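Local coordinates for FAD dependent oxidoreductase domain-containing protein (Deinococcus radiodurans R1, PDB 3C4N) that binds ADP and is probably an FAD-dependent oxidoreductase of the ETF-QO/FixC family, its exact reaction being unknown, at residues G77-L81 and P346-L350; A82-T87 and A379-G383; L135-A141 and L157-V162; L142-A148 and Q267-L271. All blocks are in the same frame, centred on the assembly; numbering follows the deposited sequence.

Two pairs of crossing contacts, one nested within the other, organise this chain. From the N terminus, residues 77-81 begin interaction 1 and the adjoining 82-87 begin interaction 2; their partners, 346-350 and 379-383, come near the end, so both close very long loops and cross each other. Inside both loops, 135-141 closes a short loop with 157-162 (interaction 3), while the adjoining 142-148 waits for 267-271 (interaction 4), crossing interaction 3. All four reach the same large mixed sheet. Interactions 1 and 2 tie strands 347-352 and 85-86 to the ADP-binding turn and the C-terminal helix, respectively; interactions 3 and 4, centres 11 Å apart, lie on the part of the sheet away from the ADP.

Interaction 1 (G77-L81 and P346-L350). With ADP (adenosine-5'-diphosphate), chain C.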
loop_
_atom_site.group_PDB
_atom_site.type_symbol
_atom_site.label_atom_id
_atom_site.label_comp_id
_atom_site.label_asym_id
_atom_site.label_seq_id
_atom_site.Cartn_x
_atom_site.Cartn_y
_atom_site.Cartn_z
ATOM N N GLY A 77 -8.242 -9.246 10.861
ATOM C CA GLY A 77 -9.346 -8.345 11.160
ATOM C C GLY A 77 -10.727 -8.971 11.048
ATOM O O GLY A 77 -10.857 -10.131 10.653
ATOM N N ALA A 78 -11.757 -8.197 11.391
ATOM C CA ALA A 78 -13.141 -8.670 11.325
ATOM C C ALA A 78 -13.658 -8.716 9.889
ATOM O O ALA A 78 -14.364 -9.643 9.497
ATOM C CB ALA A 78 -14.041 -7.777 12.159
ATOM N N THR A 79 -13.296 -7.708 9.110
ATOM C CA THR A 79 -13.723 -7.615 7.725
ATOM C C THR A 79 -13.486 -8.885 6.906
ATOM O O THR A 79 -14.327 -9.279 6.102
ATOM C CB THR A 79 -13.017 -6.447 7.024
ATOM O OG1 THR A 79 -13.476 -5.214 7.583
ATOM C CG2 THR A 79 -13.300 -6.468 5.542
ATOM N N ILE A 80 -12.344 -9.520 7.119
ATOM C CA ILE A 80 -11.984 -10.718 6.389
ATOM C C ILE A 80 -12.893 -11.917 6.679
ATOM O O ILE A 80 -13.195 -12.690 5.771
ATOM C CB ILE A 80 -10.504 -11.084 6.688
ATOM C CG1 ILE A 80 -10.060 -12.267 5.830
ATOM C CG2 ILE A 80 -10.337 -11.397 8.173
ATOM C CD1 ILE A 80 -10.043 -11.974 4.343
ATOM N N LEU A 81 -13.343 -12.070 7.924
ATOM C CA LEU A 81 -14.218 -13.194 8.306
ATOM C C LEU A 81 -15.714 -12.901 8.167
ATOM O O LEU A 81 -16.540 -13.811 8.239
ATOM C CB LEU A 81 -13.947 -13.618 9.760
ATOM C CG LEU A 81 -12.521 -14.064 10.158
ATOM C CD1 LEU A 81 -12.464 -14.439 11.651
ATOM C CD2 LEU A 81 -12.107 -15.236 9.301
ATOM N N PRO A 346 -11.462 -19.991 13.489
ATOM C CA PRO A 346 -11.482 -18.629 12.937
ATOM C C PRO A 346 -12.358 -17.713 13.801
ATOM O O PRO A 346 -13.535 -18.001 14.017
ATOM C CB PRO A 346 -12.072 -18.834 11.540
ATOM C CG PRO A 346 -11.620 -20.202 11.181
ATOM C CD PRO A 346 -11.859 -20.969 12.460
ATOM N N GLY A 347 -11.784 -16.613 14.287
ATOM C CA GLY A 347 -12.534 -15.701 15.135
ATOM C C GLY A 347 -12.055 -14.267 15.017
ATOM O O GLY A 347 -10.940 -14.022 14.566
ATOM N N ALA A 348 -12.896 -13.317 15.423
ATOM C CA ALA A 348 -12.555 -11.899 15.345
ATOM C C ALA A 348 -13.397 -11.073 16.298
ATOM O O ALA A 348 -14.465 -11.503 16.732
ATOM C CB ALA A 348 -12.755 -11.391 13.923
ATOM N N TRP A 349 -12.916 -9.881 16.626
ATOM C CA TRP A 349 -13.671 -9.004 17.511
ATOM C C TRP A 349 -14.476 -7.996 16.694
ATOM O O TRP A 349 -13.932 -7.310 15.826
ATOM C CB TRP A 349 -12.739 -8.251 18.467
ATOM C CG TRP A 349 -12.158 -9.097 19.552
ATOM C CD1 TRP A 349 -10.970 -9.777 19.527
ATOM C CD2 TRP A 349 -12.731 -9.339 20.840
ATOM N NE1 TRP A 349 -10.769 -10.421 20.723
ATOM C CE2 TRP A 349 -11.835 -10.170 21.547
ATOM C CE3 TRP A 349 -13.916 -8.934 21.466
ATOM C CZ2 TRP A 349 -12.088 -10.604 22.857
ATOM C CZ3 TRP A 349 -14.169 -9.365 22.772
ATOM C CH2 TRP A 349 -13.259 -10.190 23.450
ATOM N N LEU A 350 -15.774 -7.920 16.963
ATOM C CA LEU A 350 -16.632 -6.975 16.264
ATOM C C LEU A 350 -17.135 -5.933 17.235
ATOM O O LEU A 350 -17.455 -6.243 18.386
ATOM C CB LEU A 350 -17.835 -7.666 15.615
ATOM C CG LEU A 350 -17.594 -8.437 14.304
ATOM C CD1 LEU A 350 -16.907 -9.765 14.606
ATOM C CD2 LEU A 350 -18.937 -8.691 13.620
HETATM P PB ADP C . -14.101 -2.710 10.596
HETATM O O1B ADP C . -14.930 -1.796 11.381
HETATM O O2B ADP C . -14.051 -2.261 9.061
HETATM O O3B ADP C . -14.676 -4.216 10.693
HETATM P PA ADP C . -11.855 -4.020 11.104
HETATM O O1A ADP C . -11.867 -4.610 12.456
HETATM O O2A ADP C . -12.518 -5.072 10.066
HETATM O O3A ADP C . -12.621 -2.610 11.092
HETATM O "O5'" ADP C . -10.409 -3.525 10.629
HETATM C "C5'" ADP C . -10.251 -2.205 11.049
HETATM C "C4'" ADP C . -8.792 -1.835 11.092
HETATM O "O4'" ADP C . -8.144 -0.935 12.028
HETATM C "C3'" ADP C . -8.289 -3.218 11.366
HETATM O "O3'" ADP C . -8.194 -3.953 10.145
HETATM C "C2'" ADP C . -6.945 -3.016 12.069
HETATM O "O2'" ADP C . -5.897 -3.674 11.337
HETATM C "C1'" ADP C . -6.799 -1.470 12.131
HETATM N N9 ADP C . -6.375 -0.950 13.391
HETATM C C8 ADP C . -6.915 -1.326 14.631
HETATM N N7 ADP C . -6.275 -0.685 15.594
HETATM C C5 ADP C . -5.350 0.144 15.041
HETATM C C6 ADP C . -4.466 1.144 15.523
HETATM N N6 ADP C . -4.621 1.680 16.820
HETATM N N1 ADP C . -3.646 1.772 14.650
HETATM C C2 ADP C . -3.674 1.497 13.347
HETATM N N3 ADP C . -4.491 0.649 12.841
HETATM C C4 ADP C . -5.427 -0.022 13.629
#
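A single weakly bonded helical turn, with Leu-81 N 3.1 Å from Ala-78 O, rests on extended strand 347-350, and the backbones approach most closely where Ala-78 CA lies 5.2 Å from Ala-348 CA. Such proximity suits small side chains: both alanines point across the gap, their CB atoms 4.2 Å apart, while Ala-78 CB also meets Trp-349 O at 3.7 Å. Leu-81, in the mt rotamer, supplies the bulk farther along, its CD1 lying 3.3 Å from Gly-347 O and 3.8 Å from Ala-348 CB, and its CD2 4.2 Å from Pro-346 CB. The Trp-349 side chain leaves the strand's other side, where its ring meets Arg-252 (cation-pi) and Tyr-254. Thr-79 turns away from the strand to the ligand, and its N and OG1 donate hydrogen bonds to ADP O2A at 2.9 and 2.7 Å. Strand 347-352, paired with 251-260, thus backs a turn that grips the alpha-phosphate, consistent with the dinucleotide-binding site of a Rossmann-type FAD oxidoreductase, where ADP probably marks the ADP half of FAD.

Interaction 2 (A82-T87 and A379-G383); sequences APGVWT and ADTLG
Residues 82-87 run from a loop into short strand 85-86 and pass over the first turn of helix 379-398, with CA-CA distances of 5.1 Å for Gly-84 to Asp-380 and 4.6 Å for Trp-86 to Thr-381. Gly-84 adopts left-handed angles (phi 60°, psi 54°), which glycine tolerates easily. Among polar contacts, Thr-87 N gives a weak 3.3 Å hydrogen bond to OG1 of Thr-381 (chi1 m), and Gly-84 N lies 3.2 Å from OD2 of Asp-380 (chi1 m), whose OD1 makes a salt bridge to Arg-46. Arg-46 begins helix 46-58, probably at the glycine-rich Rossmann-type turn, so the acid links the C-terminal helix to that fold. Two waters lie between the segments: one sits 2.9 Å from Val-85 O and 3.1 Å from Thr-381 OG1, the other 3.3 Å from Val-85 O and 3.2 Å from Asp-380 OD2. The apolar contact is a CH-pi interaction: Trp-86 (chi1 t, chi2 99°) places its five-membered ring centroid 3.9 Å from Thr-381 CG2, over one face, while its NE1 bonds to Ala-99 O.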
loop_
_atom_site.group_PDB
_atom_site.type_symbol
_atom_site.label_atom_id
_atom_site.label_comp_id
_atom_site.label_asym_id
_atom_site.label_seq_id
_atom_site.Cartn_x
_atom_site.Cartn_y
_atom_site.Cartn_z
ATOM N N ALA A 82 -16.069 -11.635 7.990
ATOM C CA ALA A 82 -17.473 -11.273 7.853
ATOM C C ALA A 82 -18.091 -12.094 6.715
ATOM O O ALA A 82 -17.484 -12.253 5.664
ATOM C CB ALA A 82 -17.603 -9.767 7.563
ATOM N N PRO A 83 -19.302 -12.633 6.917
ATOM C CA PRO A 83 -19.930 -13.426 5.861
ATOM C C PRO A 83 -20.347 -12.655 4.619
ATOM O O PRO A 83 -20.611 -13.255 3.580
ATOM C CB PRO A 83 -21.105 -14.087 6.578
ATOM C CG PRO A 83 -21.431 -13.136 7.663
ATOM C CD PRO A 83 -20.071 -12.733 8.168
ATOM N N GLY A 84 -20.401 -11.332 4.709
ATOM C CA GLY A 84 -20.808 -10.540 3.551
ATOM C C GLY A 84 -22.208 -10.859 3.031
ATOM O O GLY A 84 -22.400 -11.161 1.850
ATOM N N VAL A 85 -23.200 -10.794 3.912
ATOM C CA VAL A 85 -24.573 -11.066 3.517
ATOM C C VAL A 85 -25.428 -9.805 3.525
ATOM O O VAL A 85 -25.631 -9.199 4.573
ATOM C CB VAL A 85 -25.263 -12.061 4.466
ATOM C CG1 VAL A 85 -26.690 -12.297 4.009
ATOM C CG2 VAL A 85 -24.497 -13.367 4.504
ATOM N N TRP A 86 -25.919 -9.397 2.363
ATOM C CA TRP A 86 -26.780 -8.230 2.311
ATOM C C TRP A 86 -28.194 -8.779 2.285
ATOM O O TRP A 86 -28.575 -9.505 1.358
ATOM C CB TRP A 86 -26.554 -7.410 1.049
ATOM C CG TRP A 86 -27.266 -6.083 1.090
ATOM C CD1 TRP A 86 -26.722 -4.876 1.406
ATOM C CD2 TRP A 86 -28.660 -5.836 0.832
ATOM N NE1 TRP A 86 -27.684 -3.892 1.362
ATOM C CE2 TRP A 86 -28.882 -4.457 1.013
ATOM C CE3 TRP A 86 -29.740 -6.645 0.469
ATOM C CZ2 TRP A 86 -30.145 -3.868 0.838
ATOM C CZ3 TRP A 86 -30.999 -6.059 0.296
ATOM C CH2 TRP A 86 -31.187 -4.685 0.483
ATOM N N THR A 87 -28.975 -8.443 3.304
ATOM C CA THR A 87 -30.352 -8.922 3.362
ATOM C C THR A 87 -31.302 -7.883 3.917
ATOM O O THR A 87 -30.990 -7.221 4.904
ATOM C CB THR A 87 -30.477 -10.189 4.226
ATOM O OG1 THR A 87 -31.851 -10.567 4.292
ATOM C CG2 THR A 87 -29.955 -9.943 5.636
ATOM N N ALA A 379 -22.879 -4.523 9.372
ATOM C CA ALA A 379 -22.040 -3.886 8.365
ATOM C C ALA A 379 -22.218 -4.414 6.937
ATOM O O ALA A 379 -22.010 -3.675 5.976
ATOM C CB ALA A 379 -20.576 -3.967 8.773
ATOM N N ASP A 380 -22.598 -5.675 6.778
ATOM C CA ASP A 380 -22.777 -6.192 5.431
ATOM C C ASP A 380 -23.963 -5.522 4.717
ATOM O O ASP A 380 -23.955 -5.382 3.492
ATOM C CB ASP A 380 -22.934 -7.727 5.450
ATOM C CG ASP A 380 -21.673 -8.448 5.987
ATOM O OD1 ASP A 380 -20.539 -8.080 5.575
ATOM O OD2 ASP A 380 -21.825 -9.388 6.809
ATOM N N THR A 381 -24.967 -5.081 5.470
ATOM C CA THR A 381 -26.124 -4.436 4.846
ATOM C C THR A 381 -26.085 -2.909 4.880
ATOM O O THR A 381 -26.672 -2.254 4.021
ATOM C CB THR A 381 -27.442 -4.886 5.518
ATOM O OG1 THR A 381 -27.567 -6.311 5.426
ATOM C CG2 THR A 381 -28.649 -4.233 4.833
ATOM N N LEU A 382 -25.375 -2.355 5.858
ATOM C CA LEU A 382 -25.319 -0.909 6.048
ATOM C C LEU A 382 -23.925 -0.266 6.147
ATOM O O LEU A 382 -23.829 0.946 6.335
ATOM C CB LEU A 382 -26.093 -0.576 7.327
ATOM C CG LEU A 382 -27.491 -1.192 7.486
ATOM C CD1 LEU A 382 -27.954 -1.086 8.933
ATOM C CD2 LEU A 382 -28.458 -0.505 6.560
ATOM N N GLY A 383 -22.859 -1.056 6.026
ATOM C CA GLY A 383 -21.502 -0.529 6.161
ATOM C C GLY A 383 -21.049 0.620 5.268
ATOM O O GLY A 383 -20.617 1.653 5.769
HETATM O O HOH W 1 -25.923 -8.180 7.231
HETATM O O HOH W 2 -24.655 -10.926 7.193
#

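Interaction 3 (L135-A141 and L157-V162); sequences LTPTLDA and LPVARV
This is an antiparallel strand pairing at the margin of the large mixed sheet, where short strand 136-137 lies along strand 159-163, which pairs on its other side with strand 118-127. Thr-136 and Ala-160 form the hydrogen-bonded pair (CA-CA 5.2 Å): Thr-136 N to Ala-160 O and Ala-160 N to Thr-136 O are both 2.8 Å. Pro-137 faces Val-159 in the following non-hydrogen-bonded pair (CA-CA 4.3 Å), a place where proline's missing amide proton costs nothing. Here the chain turns into helix 138-141, with Pro-137 at the N-cap position and its O accepting from Asp-140 N (2.8 Å) and Ala-141 N (3.0 Å). Thr-138 N donates to Pro-158 O at 2.6 Å, fixing the start of the helix to the strand's approach; Thr-138 OG1 lies close to the carbonyls of Leu-157 and Pro-158, though its position is less certain. Thr-136 shares one sheet face with Ala-160, and its CB meets Val-162 CG2 at 3.8 Å; Pro-137 and Val-159 point to the other. Leu-135 (mt) brings CD1 to 4.0 Å from Val-159 CG2 and CD2 to 3.9 Å from Arg-161 NE. The whole is a short antiparallel edge pair, 136-137 with 159-163, passing straight into helix 138-141.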
loop_
_atom_site.group_PDB
_atom_site.type_symbol
_atom_site.label_atom_id
_atom_site.label_comp_id
_atom_site.label_asym_id
_atom_site.label_seq_id
_atom_site.Cartn_x
_atom_site.Cartn_y
_atom_site.Cartn_z
ATOM N N LEU A 135 -45.205 -15.732 4.961
ATOM C CA LEU A 135 -44.136 -16.719 5.064
ATOM C C LEU A 135 -44.148 -17.651 3.860
ATOM O O LEU A 135 -44.920 -17.463 2.922
ATOM C CB LEU A 135 -44.308 -17.542 6.338
ATOM C CG LEU A 135 -44.393 -16.729 7.629
ATOM C CD1 LEU A 135 -44.852 -17.618 8.781
ATOM C CD2 LEU A 135 -43.034 -16.110 7.917
ATOM N N THR A 136 -43.299 -18.671 3.899
ATOM C CA THR A 136 -43.217 -19.619 2.806
ATOM C C THR A 136 -42.819 -20.987 3.346
ATOM O O THR A 136 -41.888 -21.109 4.145
ATOM C CB THR A 136 -42.176 -19.155 1.751
ATOM O OG1 THR A 136 -42.505 -17.832 1.304
ATOM C CG2 THR A 136 -42.163 -20.098 0.553
ATOM N N PRO A 137 -43.541 -22.040 2.927
ATOM C CA PRO A 137 -43.243 -23.400 3.382
ATOM C C PRO A 137 -41.855 -23.818 2.922
ATOM O O PRO A 137 -41.563 -23.838 1.725
ATOM C CB PRO A 137 -44.349 -24.229 2.735
ATOM C CG PRO A 137 -44.608 -23.488 1.457
ATOM C CD PRO A 137 -44.633 -22.050 1.937
ATOM N N THR A 138 -41.004 -24.144 3.889
ATOM C CA THR A 138 -39.633 -24.563 3.630
ATOM C C THR A 138 -39.567 -25.592 2.510
ATOM O O THR A 138 -38.640 -25.584 1.702
ATOM C CB THR A 138 -39.009 -25.182 4.886
ATOM O OG1 THR A 138 -39.378 -24.405 6.034
ATOM C CG2 THR A 138 -37.501 -25.204 4.770
ATOM N N LEU A 139 -40.555 -26.479 2.471
ATOM C CA LEU A 139 -40.609 -27.519 1.452
ATOM C C LEU A 139 -40.560 -26.945 0.040
ATOM O O LEU A 139 -39.908 -27.496 -0.848
ATOM C CB LEU A 139 -41.878 -28.361 1.633
ATOM C CG LEU A 139 -41.772 -29.631 2.479
ATOM C CD1 LEU A 139 -41.016 -29.357 3.769
ATOM C CD2 LEU A 139 -43.169 -30.148 2.768
ATOM N N ASP A 140 -41.253 -25.830 -0.160
ATOM C CA ASP A 140 -41.308 -25.172 -1.461
ATOM C C ASP A 140 -40.115 -24.252 -1.673
ATOM O O ASP A 140 -39.608 -24.131 -2.788
ATOM C CB ASP A 140 -42.611 -24.378 -1.575
ATOM C CG ASP A 140 -43.840 -25.270 -1.578
ATOM O OD1 ASP A 140 -44.928 -24.795 -1.182
ATOM O OD2 ASP A 140 -43.720 -26.446 -1.983
ATOM N N ALA A 141 -39.675 -23.607 -0.594
ATOM C CA ALA A 141 -38.532 -22.689 -0.632
ATOM C C ALA A 141 -37.257 -23.408 -1.066
ATOM O O ALA A 141 -36.457 -22.874 -1.835
ATOM C CB ALA A 141 -38.334 -22.057 0.741
ATOM N N LEU A 157 -38.953 -27.117 11.285
ATOM C CA LEU A 157 -38.750 -25.828 10.624
ATOM C C LEU A 157 -39.542 -25.852 9.321
ATOM O O LEU A 157 -38.975 -25.747 8.232
ATOM C CB LEU A 157 -37.265 -25.601 10.313
ATOM C CG LEU A 157 -36.302 -25.311 11.470
ATOM C CD1 LEU A 157 -34.866 -25.320 10.962
ATOM C CD2 LEU A 157 -36.642 -23.964 12.098
ATOM N N PRO A 158 -40.872 -25.983 9.419
ATOM C CA PRO A 158 -41.782 -26.035 8.275
ATOM C C PRO A 158 -41.858 -24.776 7.412
ATOM O O PRO A 158 -41.888 -24.860 6.183
ATOM C CB PRO A 158 -43.120 -26.364 8.930
ATOM C CG PRO A 158 -43.034 -25.636 10.221
ATOM C CD PRO A 158 -41.626 -25.959 10.684
ATOM N N VAL A 159 -41.888 -23.613 8.056
ATOM C CA VAL A 159 -41.997 -22.347 7.340
ATOM C C VAL A 159 -40.765 -21.439 7.447
ATOM O O VAL A 159 -39.891 -21.644 8.291
ATOM C CB VAL A 159 -43.228 -21.557 7.831
ATOM C CG1 VAL A 159 -44.499 -22.403 7.659
ATOM C CG2 VAL A 159 -43.036 -21.159 9.296
ATOM N N ALA A 160 -40.714 -20.423 6.588
ATOM C CA ALA A 160 -39.604 -19.482 6.586
ATOM C C ALA A 160 -39.993 -18.125 5.999
ATOM O O ALA A 160 -41.032 -17.980 5.352
ATOM C CB ALA A 160 -38.432 -20.064 5.797
ATOM N N ARG A 161 -39.144 -17.132 6.241
ATOM C CA ARG A 161 -39.345 -15.786 5.722
ATOM C C ARG A 161 -38.261 -15.630 4.651
ATOM O O ARG A 161 -37.084 -15.459 4.969
ATOM C CB ARG A 161 -39.156 -14.760 6.847
ATOM C CG ARG A 161 -39.120 -13.291 6.411
ATOM C CD ARG A 161 -40.428 -12.563 6.701
ATOM N NE ARG A 161 -40.921 -12.848 8.046
ATOM C CZ ARG A 161 -40.227 -12.655 9.165
ATOM N NH1 ARG A 161 -38.997 -12.163 9.113
ATOM N NH2 ARG A 161 -40.756 -12.985 10.337
ATOM N N VAL A 162 -38.660 -15.719 3.388
ATOM C CA VAL A 162 -37.719 -15.606 2.277
ATOM C C VAL A 162 -37.400 -14.170 1.867
ATOM O O VAL A 162 -38.276 -13.308 1.873
ATOM C CB VAL A 162 -38.258 -16.306 1.011
ATOM C CG1 VAL A 162 -37.206 -16.264 -0.087
ATOM C CG2 VAL A 162 -38.662 -17.738 1.325
#

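Interaction 4 (L142-A148 and Q267-L271); sequences LADFPEA and QTPVL
Phe-145 is the principal side chain, presented by a type I turn from Leu-142 to Phe-145 closed by a 3.2 Å hydrogen bond from Phe-145 N to Leu-142 O. With chi1 m and chi2 -60°, one face of its ring receives Pro-269 CD, 3.6 Å from the centroid and 15° off the normal, a CH-pi contact that suits proline's CD-H bonds, polarised by the adjacent nitrogen. Phe-145 CE1 also approaches Gln-267 O at 3.3 Å. Thr-268 marks the closest backbone approach, its CA 6.1 Å from Phe-145 CA. Its CB lies 3.0 Å from Glu-147 OE2, and its OG1 (chi1 t) 3.9 Å from Ala-148 CB. Leu-271, in the mt rotamer, points across so that CD1 meets Ala-148 CB at 3.9 Å, the small alanine leaving room for it, while CD2 lies 4.5 Å from Leu-142 CD1. The turn and the helical residues after it thus pack against the entry to strand 270-273, which runs between strands 118-127 and 276-281; Leu-142 touches Leu-124, and Glu-147 reaches Tyr-285 on strand 284-288.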
loop_
_atom_site.group_PDB
_atom_site.type_symbol
_atom_site.label_atom_id
_atom_site.label_comp_id
_atom_site.label_asym_id
_atom_site.label_seq_id
_atom_site.Cartn_x
_atom_site.Cartn_y
_atom_site.Cartn_z
ATOM N N LEU A 142 -37.074 -24.621 -0.558
ATOM C CA LEU A 142 -35.910 -25.431 -0.888
ATOM C C LEU A 142 -36.229 -26.399 -2.027
ATOM O O LEU A 142 -35.613 -27.456 -2.155
ATOM C CB LEU A 142 -35.443 -26.193 0.357
ATOM C CG LEU A 142 -34.416 -25.509 1.262
ATOM C CD1 LEU A 142 -34.470 -24.005 1.084
ATOM C CD2 LEU A 142 -34.669 -25.897 2.713
ATOM N N ALA A 143 -37.199 -26.023 -2.853
ATOM C CA ALA A 143 -37.602 -26.842 -3.983
ATOM C C ALA A 143 -36.397 -27.244 -4.810
ATOM O O ALA A 143 -36.059 -28.421 -4.887
ATOM C CB ALA A 143 -38.592 -26.087 -4.855
ATOM N N ASP A 144 -35.737 -26.273 -5.426
ATOM C CA ASP A 144 -34.586 -26.603 -6.254
ATOM C C ASP A 144 -33.263 -26.534 -5.501
ATOM O O ASP A 144 -32.199 -26.407 -6.105
ATOM C CB ASP A 144 -34.524 -25.689 -7.477
ATOM C CG ASP A 144 -33.905 -26.379 -8.680
ATOM O OD1 ASP A 144 -33.315 -25.686 -9.533
ATOM O OD2 ASP A 144 -34.020 -27.621 -8.775
ATOM N N PHE A 145 -33.330 -26.630 -4.181
ATOM C CA PHE A 145 -32.127 -26.569 -3.369
ATOM C C PHE A 145 -32.110 -27.714 -2.351
ATOM O O PHE A 145 -32.262 -27.501 -1.151
ATOM C CB PHE A 145 -32.073 -25.214 -2.667
ATOM C CG PHE A 145 -32.192 -24.038 -3.606
ATOM C CD1 PHE A 145 -31.268 -23.848 -4.630
ATOM C CD2 PHE A 145 -33.212 -23.101 -3.445
ATOM C CE1 PHE A 145 -31.358 -22.747 -5.479
ATOM C CE2 PHE A 145 -33.308 -21.998 -4.293
ATOM C CZ PHE A 145 -32.377 -21.821 -5.309
ATOM N N PRO A 146 -31.919 -28.951 -2.827
ATOM C CA PRO A 146 -31.885 -30.130 -1.962
ATOM C C PRO A 146 -30.692 -30.198 -1.015
ATOM O O PRO A 146 -30.799 -30.747 0.078
ATOM C CB PRO A 146 -31.884 -31.282 -2.964
ATOM C CG PRO A 146 -31.083 -30.724 -4.094
ATOM C CD PRO A 146 -31.683 -29.335 -4.231
ATOM N N GLU A 147 -29.558 -29.650 -1.431
ATOM C CA GLU A 147 -28.366 -29.696 -0.594
ATOM C C GLU A 147 -28.534 -28.886 0.690
ATOM O O GLU A 147 -27.772 -29.056 1.642
ATOM C CB GLU A 147 -27.134 -29.213 -1.379
ATOM C CG GLU A 147 -27.075 -27.717 -1.687
ATOM C CD GLU A 147 -28.143 -27.249 -2.662
ATOM O OE1 GLU A 147 -28.800 -28.102 -3.299
ATOM O OE2 GLU A 147 -28.308 -26.018 -2.798
ATOM N N ALA A 148 -29.540 -28.014 0.709
ATOM C CA ALA A 148 -29.828 -27.175 1.868
ATOM C C ALA A 148 -30.909 -27.822 2.722
ATOM O O ALA A 148 -31.042 -27.524 3.908
ATOM C CB ALA A 148 -30.283 -25.796 1.417
ATOM N N GLN A 267 -25.492 -21.195 -5.852
ATOM C CA GLN A 267 -26.799 -20.586 -5.786
ATOM C C GLN A 267 -27.652 -21.097 -4.632
ATOM O O GLN A 267 -28.846 -20.797 -4.555
ATOM C CB GLN A 267 -27.505 -20.789 -7.118
ATOM C CG GLN A 267 -27.362 -22.185 -7.668
ATOM C CD GLN A 267 -27.660 -22.243 -9.154
ATOM O OE1 GLN A 267 -27.808 -23.328 -9.728
ATOM N NE2 GLN A 267 -27.746 -21.071 -9.793
ATOM N N THR A 268 -27.038 -21.868 -3.736
ATOM C CA THR A 268 -27.757 -22.380 -2.575
ATOM C C THR A 268 -27.970 -21.195 -1.642
ATOM O O THR A 268 -27.024 -20.508 -1.253
ATOM C CB THR A 268 -26.977 -23.516 -1.848
ATOM O OG1 THR A 268 -27.586 -23.773 -0.577
ATOM C CG2 THR A 268 -25.538 -23.142 -1.635
ATOM N N PRO A 269 -29.229 -20.936 -1.283
ATOM C CA PRO A 269 -29.606 -19.825 -0.400
ATOM C C PRO A 269 -28.962 -19.788 0.987
ATOM O O PRO A 269 -28.506 -20.805 1.509
ATOM C CB PRO A 269 -31.133 -19.931 -0.344
ATOM C CG PRO A 269 -31.397 -21.387 -0.593
ATOM C CD PRO A 269 -30.402 -21.748 -1.657
ATOM N N VAL A 270 -28.901 -18.585 1.554
ATOM C CA VAL A 270 -28.356 -18.389 2.890
ATOM C C VAL A 270 -29.488 -18.825 3.817
ATOM O O VAL A 270 -30.656 -18.555 3.539
ATOM C CB VAL A 270 -28.023 -16.891 3.163
ATOM C CG1 VAL A 270 -27.551 -16.706 4.591
ATOM C CG2 VAL A 270 -26.953 -16.407 2.195
ATOM N N LEU A 271 -29.152 -19.510 4.902
ATOM C CA LEU A 271 -30.160 -19.982 5.843
ATOM C C LEU A 271 -29.872 -19.439 7.226
ATOM O O LEU A 271 -28.714 -19.257 7.603
ATOM C CB LEU A 271 -30.155 -21.510 5.894
ATOM C CG LEU A 271 -30.414 -22.227 4.563
ATOM C CD1 LEU A 271 -29.848 -23.647 4.633
ATOM C CD2 LEU A 271 -31.906 -22.239 4.267
#